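Long-range contact in elongation factor 1-gamma 1 (Saccharomyces cerevisiae, PDB 1NHY), which serves as a subunit of the eukaryotic elongation factor 1 complex in protein synthesis, probably helping to anchor that complex to other cellular components: residues L102-T114 / V129-F143. Numbering follows the deposited sequence.
Sequences LANSDLCIQIANT and VDSAMDAVDKIVDIF
Leu102 meets Ile142 at nearly a right angle, CD1 lying 4.1 Å from CG2 of Ile142, while CB of Ala103 approaches CZ of Phe143 at the ring edge, near its plane. The axes of helices 102-107 and 129-143 run antiparallel at 156° and 10.1 Å apart. One turn on, Ile139 fits between Asp106 and Leu107: its CG2, anti to the backbone N, rests 3.7 Å from CB of Leu107, and its CD1 lies against CB of Asp106. Gln110, its chain bent at chi2 (-45°), slides past Val136 and lays its amide face over CB of Ala135, OE1 at 3.6 Å, while NE2 reaches obliquely to CB of Ala132 at 3.5 Å. Replacing Gln110 by alanine would remove the amide and is likely to leave the Ala135 methyl without its cover and the Ala132 methyl without its NE2 neighbour. No hydrogen bond crosses the interface; instead Thr114 OG1 donates to Gln110 O (3.0 Å), and Thr114 CG2 packs 3.6 Å from CB of Ala132. This is helix packing within the all-helical C-terminal part of the GST-like domain, where helix 160-175 joins the pair: Phe169 meets Phe143 edge-to-face, and Tyr172 OH hydrogen-bonds Leu107 O.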
loop_
_atom_site.group_PDB
_atom_site.type_symbol
_atom_site.label_atom_id
_atom_site.label_comp_id
_atom_site.label_asym_id
_atom_site.label_seq_id
_atom_site.Cartn_x
_atom_site.Cartn_y
_atom_site.Cartn_z
ATOM N N LEU A 102 -4.683 -3.660 -9.973
ATOM C CA LEU A 102 -4.094 -5.002 -9.973
ATOM C C LEU A 102 -3.544 -5.359 -8.599
ATOM O O LEU A 102 -3.635 -6.501 -8.142
ATOM C CB LEU A 102 -2.949 -5.063 -10.963
ATOM C CG LEU A 102 -3.371 -5.255 -12.403
ATOM C CD1 LEU A 102 -2.217 -4.905 -13.341
ATOM C CD2 LEU A 102 -3.820 -6.696 -12.568
ATOM N N ALA A 103 -2.950 -4.363 -7.955
ATOM C CA ALA A 103 -2.370 -4.540 -6.648
ATOM C C ALA A 103 -3.451 -4.592 -5.598
ATOM O O ALA A 103 -3.616 -5.590 -4.895
ATOM C CB ALA A 103 -1.433 -3.396 -6.363
ATOM N N ASN A 104 -4.189 -3.492 -5.507
ATOM C CA ASN A 104 -5.256 -3.341 -4.538
ATOM C C ASN A 104 -6.317 -4.424 -4.579
ATOM O O ASN A 104 -7.032 -4.644 -3.604
ATOM C CB ASN A 104 -5.916 -1.997 -4.721
ATOM C CG ASN A 104 -6.157 -1.319 -3.414
ATOM O OD1 ASN A 104 -6.632 -1.944 -2.458
ATOM N ND2 ASN A 104 -5.827 -0.033 -3.343
ATOM N N SER A 105 -6.427 -5.090 -5.717
ATOM C CA SER A 105 -7.399 -6.158 -5.869
ATOM C C SER A 105 -6.659 -7.451 -6.160
ATOM O O SER A 105 -6.279 -8.180 -5.251
ATOM C CB SER A 105 -8.343 -5.842 -7.011
ATOM O OG SER A 105 -8.845 -4.533 -6.868
ATOM N N ASP A 106 -6.429 -7.715 -7.441
ATOM C CA ASP A 106 -5.745 -8.932 -7.870
ATOM C C ASP A 106 -4.726 -9.542 -6.923
ATOM O O ASP A 106 -4.762 -10.742 -6.684
ATOM C CB ASP A 106 -5.085 -8.708 -9.225
ATOM C CG ASP A 106 -6.099 -8.478 -10.318
ATOM O OD1 ASP A 106 -6.938 -7.562 -10.144
ATOM O OD2 ASP A 106 -6.067 -9.206 -11.341
ATOM N N LEU A 107 -3.824 -8.737 -6.384
ATOM C CA LEU A 107 -2.808 -9.263 -5.498
ATOM C C LEU A 107 -3.168 -9.250 -4.014
ATOM O O LEU A 107 -2.939 -10.226 -3.309
ATOM C CB LEU A 107 -1.516 -8.489 -5.721
ATOM C CG LEU A 107 -0.323 -8.825 -4.830
ATOM C CD1 LEU A 107 0.188 -10.229 -5.134
ATOM C CD2 LEU A 107 0.750 -7.796 -5.066
ATOM N N CYS A 108 -3.717 -8.144 -3.539
ATOM C CA CYS A 108 -4.089 -8.016 -2.141
ATOM C C CYS A 108 -5.128 -9.059 -1.726
ATOM O O CYS A 108 -5.172 -9.482 -0.570
ATOM C CB CYS A 108 -4.649 -6.622 -1.904
ATOM S SG CYS A 108 -4.760 -6.160 -0.203
ATOM N N ILE A 109 -5.963 -9.481 -2.673
ATOM C CA ILE A 109 -7.010 -10.454 -2.384
ATOM C C ILE A 109 -6.485 -11.706 -1.727
ATOM O O ILE A 109 -6.966 -12.118 -0.672
ATOM C CB ILE A 109 -7.743 -10.926 -3.644
ATOM C CG1 ILE A 109 -8.391 -9.749 -4.353
ATOM C CG2 ILE A 109 -8.795 -11.931 -3.258
ATOM C CD1 ILE A 109 -9.248 -8.912 -3.448
ATOM N N GLN A 110 -5.499 -12.314 -2.368
ATOM C CA GLN A 110 -4.916 -13.552 -1.887
ATOM C C GLN A 110 -4.302 -13.546 -0.502
ATOM O O GLN A 110 -4.133 -14.602 0.093
ATOM C CB GLN A 110 -3.909 -14.054 -2.911
ATOM C CG GLN A 110 -4.541 -14.151 -4.271
ATOM C CD GLN A 110 -5.912 -14.793 -4.197
ATOM O OE1 GLN A 110 -6.788 -14.499 -4.993
ATOM N NE2 GLN A 110 -6.097 -15.678 -3.236
ATOM N N ILE A 111 -3.960 -12.378 0.023
ATOM C CA ILE A 111 -3.388 -12.360 1.352
ATOM C C ILE A 111 -4.287 -13.147 2.320
ATOM O O ILE A 111 -3.818 -14.011 3.066
ATOM C CB ILE A 111 -3.230 -10.934 1.859
ATOM C CG1 ILE A 111 -2.166 -10.210 1.033
ATOM C CG2 ILE A 111 -2.855 -10.948 3.329
ATOM C CD1 ILE A 111 -2.034 -8.744 1.402
ATOM N N ALA A 112 -5.584 -12.865 2.290
ATOM C CA ALA A 112 -6.531 -13.550 3.171
ATOM C C ALA A 112 -6.745 -15.004 2.759
ATOM O O ALA A 112 -7.557 -15.720 3.335
ATOM C CB ALA A 112 -7.857 -12.810 3.169
ATOM N N ASN A 113 -6.027 -15.440 1.742
ATOM C CA ASN A 113 -6.157 -16.811 1.277
ATOM C C ASN A 113 -4.833 -17.514 1.390
ATOM O O ASN A 113 -4.698 -18.662 0.985
ATOM C CB ASN A 113 -6.638 -16.853 -0.167
ATOM C CG ASN A 113 -8.110 -16.605 -0.267
ATOM O OD1 ASN A 113 -8.693 -16.671 -1.345
ATOM N ND2 ASN A 113 -8.734 -16.318 0.870
ATOM N N THR A 114 -3.850 -16.815 1.945
ATOM C CA THR A 114 -2.533 -17.391 2.103
ATOM C C THR A 114 -1.926 -16.922 3.412
ATOM O O THR A 114 -1.902 -17.666 4.379
ATOM C CB THR A 114 -1.616 -16.991 0.944
ATOM O OG1 THR A 114 -1.415 -15.572 0.970
ATOM C CG2 THR A 114 -2.238 -17.374 -0.385
ATOM N N VAL A 129 -5.563 -22.947 -0.006
ATOM C CA VAL A 129 -4.329 -22.174 0.058
ATOM C C VAL A 129 -3.424 -22.415 -1.138
ATOM O O VAL A 129 -2.864 -21.475 -1.711
ATOM C CB VAL A 129 -3.535 -22.506 1.325
ATOM C CG1 VAL A 129 -2.206 -21.780 1.307
ATOM C CG2 VAL A 129 -4.341 -22.113 2.551
ATOM N N ASP A 130 -3.266 -23.669 -1.517
ATOM C CA ASP A 130 -2.420 -23.965 -2.658
ATOM C C ASP A 130 -3.027 -23.401 -3.921
ATOM O O ASP A 130 -2.312 -23.050 -4.856
ATOM C CB ASP A 130 -2.206 -25.468 -2.800
ATOM C CG ASP A 130 -1.043 -25.964 -1.959
ATOM O OD1 ASP A 130 -1.071 -25.763 -0.720
ATOM O OD2 ASP A 130 -0.095 -26.548 -2.539
ATOM N N SER A 131 -4.348 -23.305 -3.941
ATOM C CA SER A 131 -5.039 -22.768 -5.106
ATOM C C SER A 131 -4.956 -21.239 -5.087
ATOM O O SER A 131 -4.951 -20.598 -6.134
ATOM C CB SER A 131 -6.501 -23.239 -5.117
ATOM O OG SER A 131 -6.956 -23.463 -6.443
ATOM N N ALA A 132 -4.880 -20.663 -3.892
ATOM C CA ALA A 132 -4.773 -19.217 -3.757
ATOM C C ALA A 132 -3.402 -18.801 -4.268
ATOM O O ALA A 132 -3.269 -17.817 -4.994
ATOM C CB ALA A 132 -4.946 -18.797 -2.293
HETATM N N MSE A 133 -2.382 -19.564 -3.891
HETATM C CA MSE A 133 -1.024 -19.275 -4.316
HETATM C C MSE A 133 -0.895 -19.149 -5.822
HETATM O O MSE A 133 -0.167 -18.290 -6.321
HETATM C CB MSE A 133 -0.081 -20.363 -3.829
HETATM C CG MSE A 133 0.357 -20.211 -2.392
HETATM SE SE MSE A 133 1.349 -18.613 -2.096
HETATM C CE MSE A 133 2.988 -19.019 -3.090
ATOM N N ASP A 134 -1.591 -20.019 -6.543
ATOM C CA ASP A 134 -1.557 -20.010 -8.005
ATOM C C ASP A 134 -2.015 -18.657 -8.519
ATOM O O ASP A 134 -1.501 -18.145 -9.522
ATOM C CB ASP A 134 -2.472 -21.097 -8.553
ATOM C CG ASP A 134 -2.110 -22.472 -8.034
ATOM O OD1 ASP A 134 -1.014 -22.971 -8.378
ATOM O OD2 ASP A 134 -2.923 -23.049 -7.274
ATOM N N ALA A 135 -3.007 -18.098 -7.826
ATOM C CA ALA A 135 -3.543 -16.787 -8.148
ATOM C C ALA A 135 -2.381 -15.818 -7.976
ATOM O O ALA A 135 -2.031 -15.082 -8.902
ATOM C CB ALA A 135 -4.664 -16.441 -7.186
ATOM N N VAL A 136 -1.782 -15.845 -6.783
ATOM C CA VAL A 136 -0.640 -15.004 -6.447
ATOM C C VAL A 136 0.419 -15.077 -7.538
ATOM O O VAL A 136 0.902 -14.054 -8.010
ATOM C CB VAL A 136 -0.004 -15.435 -5.108
ATOM C CG1 VAL A 136 1.230 -14.611 -4.829
ATOM C CG2 VAL A 136 -1.002 -15.255 -3.982
ATOM N N ASP A 137 0.779 -16.279 -7.951
ATOM C CA ASP A 137 1.774 -16.403 -8.993
ATOM C C ASP A 137 1.334 -15.752 -10.283
ATOM O O ASP A 137 2.161 -15.214 -11.008
ATOM C CB ASP A 137 2.096 -17.863 -9.256
ATOM C CG ASP A 137 2.778 -18.515 -8.083
ATOM O OD1 ASP A 137 3.841 -18.000 -7.669
ATOM O OD2 ASP A 137 2.254 -19.530 -7.572
ATOM N N LYS A 138 0.042 -15.805 -10.585
ATOM C CA LYS A 138 -0.451 -15.187 -11.807
ATOM C C LYS A 138 -0.222 -13.669 -11.767
ATOM O O LYS A 138 0.302 -13.095 -12.723
ATOM C CB LYS A 138 -1.941 -15.500 -12.002
ATOM C CG LYS A 138 -2.229 -16.823 -12.727
ATOM C CD LYS A 138 -3.745 -17.073 -12.896
ATOM C CE LYS A 138 -4.056 -18.208 -13.896
ATOM N NZ LYS A 138 -5.501 -18.229 -14.311
ATOM N N ILE A 139 -0.594 -13.028 -10.658
ATOM C CA ILE A 139 -0.430 -11.579 -10.502
ATOM C C ILE A 139 1.048 -11.213 -10.441
ATOM O O ILE A 139 1.500 -10.268 -11.090
ATOM C CB ILE A 139 -1.106 -11.071 -9.199
ATOM C CG1 ILE A 139 -2.442 -11.786 -8.994
ATOM C CG2 ILE A 139 -1.334 -9.557 -9.274
ATOM C CD1 ILE A 139 -3.364 -11.774 -10.220
ATOM N N VAL A 140 1.791 -11.966 -9.642
ATOM C CA VAL A 140 3.208 -11.731 -9.485
ATOM C C VAL A 140 3.907 -11.681 -10.832
ATOM O O VAL A 140 4.832 -10.887 -11.035
ATOM C CB VAL A 140 3.832 -12.810 -8.601
ATOM C CG1 VAL A 140 5.334 -12.816 -8.750
ATOM C CG2 VAL A 140 3.452 -12.539 -7.162
ATOM N N ASP A 141 3.462 -12.512 -11.760
ATOM C CA ASP A 141 4.067 -12.512 -13.080
ATOM C C ASP A 141 3.718 -11.265 -13.848
ATOM O O ASP A 141 4.539 -10.750 -14.581
ATOM C CB ASP A 141 3.635 -13.731 -13.869
ATOM C CG ASP A 141 4.083 -15.019 -13.217
ATOM O OD1 ASP A 141 5.224 -15.042 -12.680
ATOM O OD2 ASP A 141 3.307 -16.005 -13.246
ATOM N N ILE A 142 2.498 -10.773 -13.669
ATOM C CA ILE A 142 2.068 -9.552 -14.350
ATOM C C ILE A 142 3.030 -8.427 -13.997
ATOM O O ILE A 142 3.447 -7.640 -14.862
ATOM C CB ILE A 142 0.668 -9.100 -13.898
ATOM C CG1 ILE A 142 -0.337 -10.231 -14.081
ATOM C CG2 ILE A 142 0.225 -7.902 -14.729
ATOM C CD1 ILE A 142 -0.541 -10.591 -15.540
ATOM N N PHE A 143 3.356 -8.360 -12.707
ATOM C CA PHE A 143 4.268 -7.365 -12.178
ATOM C C PHE A 143 5.663 -7.531 -12.733
ATOM O O PHE A 143 6.187 -6.627 -13.389
ATOM C CB PHE A 143 4.308 -7.474 -10.669
ATOM C CG PHE A 143 3.209 -6.748 -10.007
ATOM C CD1 PHE A 143 3.388 -5.438 -9.575
ATOM C CD2 PHE A 143 1.979 -7.350 -9.845
ATOM C CE1 PHE A 143 2.346 -4.726 -8.992
ATOM C CE2 PHE A 143 0.924 -6.645 -9.260
ATOM C CZ PHE A 143 1.110 -5.327 -8.830
#